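Local atomic coordinates of uncharacterized tRNA/rRNA methyltransferase HI_0380 (Haemophilus influenzae, PDB entry 3ILK), a protein that is of unknown function but probably transfers methyl groups from S-adenosyl-L-methionine to RNA. Residues A[35-40]-A[69-74]. Sequence-based numbering, arbitrary orientation.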
loop_
_atom_site.group_PDB
_atom_site.type_symbol
_atom_site.label_atom_id
_atom_site.label_comp_id
_atom_site.label_asym_id
_atom_site.label_seq_id
_atom_site.Cartn_x
_atom_site.Cartn_y
_atom_site.Cartn_z
ATOM N N GLN A 35 20.448 -11.700 8.186
ATOM C CA GLN A 35 20.961 -12.991 8.656
ATOM C C GLN A 35 20.399 -14.132 7.880
ATOM O O GLN A 35 19.231 -14.461 8.039
ATOM C CB GLN A 35 20.626 -13.257 10.106
ATOM C CG GLN A 35 20.900 -12.101 11.043
ATOM C CD GLN A 35 22.207 -12.252 11.744
ATOM O OE1 GLN A 35 22.245 -12.542 12.942
ATOM N NE2 GLN A 35 23.304 -12.096 11.002
ATOM N N LEU A 36 21.255 -14.756 7.097
ATOM C CA LEU A 36 20.883 -15.822 6.216
ATOM C C LEU A 36 21.586 -17.149 6.633
ATOM O O LEU A 36 22.792 -17.187 6.885
ATOM C CB LEU A 36 21.260 -15.436 4.752
ATOM C CG LEU A 36 20.966 -16.547 3.748
ATOM C CD1 LEU A 36 19.443 -16.766 3.626
ATOM C CD2 LEU A 36 21.595 -16.221 2.347
ATOM N N CYS A 37 20.804 -18.221 6.684
ATOM C CA CYS A 37 21.298 -19.567 6.954
ATOM C C CYS A 37 20.768 -20.553 5.904
ATOM O O CYS A 37 19.542 -20.611 5.646
ATOM C CB CYS A 37 20.863 -19.955 8.358
ATOM S SG CYS A 37 21.351 -21.585 8.920
ATOM N N LEU A 38 21.700 -21.283 5.280
ATOM C CA LEU A 38 21.462 -22.368 4.315
ATOM C C LEU A 38 21.626 -23.776 4.939
ATOM O O LEU A 38 22.626 -24.028 5.636
ATOM C CB LEU A 38 22.407 -22.198 3.118
ATOM C CG LEU A 38 22.562 -20.769 2.529
ATOM C CD1 LEU A 38 23.532 -20.780 1.326
ATOM C CD2 LEU A 38 21.167 -20.187 2.121
ATOM N N VAL A 39 20.615 -24.643 4.743
ATOM C CA VAL A 39 20.709 -26.063 5.108
ATOM C C VAL A 39 20.990 -26.838 3.851
ATOM O O VAL A 39 20.196 -26.810 2.891
ATOM C CB VAL A 39 19.468 -26.576 5.817
ATOM C CG1 VAL A 39 19.618 -28.065 6.324
ATOM C CG2 VAL A 39 19.087 -25.627 7.063
ATOM N N SER A 40 22.147 -27.501 3.811
ATOM C CA SER A 40 22.473 -28.366 2.676
ATOM C C SER A 40 22.051 -27.757 1.342
ATOM O O SER A 40 21.252 -28.357 0.645
ATOM C CB SER A 40 21.763 -29.718 2.777
ATOM O OG SER A 40 22.294 -30.427 3.854
ATOM N N ASP A 69 18.149 -28.610 13.097
ATOM C CA ASP A 69 18.534 -28.291 14.475
ATOM C C ASP A 69 19.655 -27.261 14.570
ATOM O O ASP A 69 19.543 -26.281 15.320
ATOM C CB ASP A 69 18.898 -29.581 15.249
ATOM C CG ASP A 69 17.664 -30.351 15.666
ATOM O OD1 ASP A 69 16.558 -29.931 15.285
ATOM O OD2 ASP A 69 17.779 -31.374 16.364
ATOM N N GLU A 70 20.712 -27.437 13.789
ATOM C CA GLU A 70 21.774 -26.428 13.770
ATOM C C GLU A 70 21.227 -25.112 13.184
ATOM O O GLU A 70 21.480 -24.024 13.753
ATOM C CB GLU A 70 23.013 -26.922 13.009
ATOM C CG GLU A 70 23.761 -27.968 13.783
ATOM C CD GLU A 70 24.660 -28.813 12.897
ATOM O OE1 GLU A 70 25.854 -28.911 13.220
ATOM O OE2 GLU A 70 24.169 -29.398 11.899
ATOM N N ALA A 71 20.423 -25.224 12.112
ATOM C CA ALA A 71 19.908 -24.030 11.427
ATOM C C ALA A 71 19.112 -23.126 12.357
ATOM O O ALA A 71 19.093 -21.940 12.153
ATOM C CB ALA A 71 19.090 -24.382 10.188
ATOM N N VAL A 72 18.479 -23.686 13.389
ATOM C CA VAL A 72 17.666 -22.894 14.316
ATOM C C VAL A 72 18.255 -22.794 15.704
ATOM O O VAL A 72 17.578 -22.315 16.638
ATOM C CB VAL A 72 16.231 -23.440 14.449
ATOM C CG1 VAL A 72 15.462 -23.409 13.102
ATOM C CG2 VAL A 72 16.228 -24.857 15.092
ATOM N N ASP A 73 19.497 -23.256 15.855
ATOM C CA ASP A 73 20.307 -23.088 17.080
ATOM C C ASP A 73 20.096 -21.674 17.666
ATOM O O ASP A 73 20.248 -20.664 16.967
ATOM C CB ASP A 73 21.799 -23.290 16.702
ATOM C CG ASP A 73 22.778 -23.077 17.883
ATOM O OD1 ASP A 73 23.532 -22.068 17.879
ATOM O OD2 ASP A 73 22.835 -23.946 18.774
ATOM N N ASP A 74 19.738 -21.595 18.943
ATOM C CA ASP A 74 19.712 -20.307 19.590
ATOM C C ASP A 74 18.577 -19.386 19.145
ATOM O O ASP A 74 18.618 -18.191 19.442
ATOM C CB ASP A 74 21.054 -19.574 19.427
ATOM C CG ASP A 74 21.482 -18.841 20.698
ATOM O OD1 ASP A 74 21.828 -17.632 20.629
ATOM O OD2 ASP A 74 21.461 -19.481 21.767
#
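Cys37, near the middle of strand 35-39, turns its side chain toward Ala71 at the end of the short helix 68-71, and their CA atoms lie 6.5 Å apart. Its SG stands anti to the backbone N (chi1 180°), which carries the sulfur alongside Ala71, 3.8 Å from both CA and CB of that residue. A small, weakly polar thiol suits this buried place between strand and helix. The next residue, Leu38, points the other way, as strand alternation demands, and packs on Ile21 of helix 18-31. The strand therefore has a helix on each face, as expected in the parallel-sheet alpha/beta-knot fold of the SPOUT methyltransferases, and strand 35-39 runs parallel between strands 8-13 and 63-65. Val39 returns to the face of Ala71. With CG1 anti to the backbone N (chi1 -175°), the other branch, CG2, is the one that meets the methyl of Ala71; CG2 to CB is 3.4 Å, a close approach for two methyl carbons. Beta-branched valine fits the extended backbone here. Alanine suits the facing position because its lone methyl can touch SG and CG2 at once while the helix end sits close over the sheet. At that end the carbonyl oxygens of Ala71 and Asp73 both accept hydrogen bonds from Arg9 NH1.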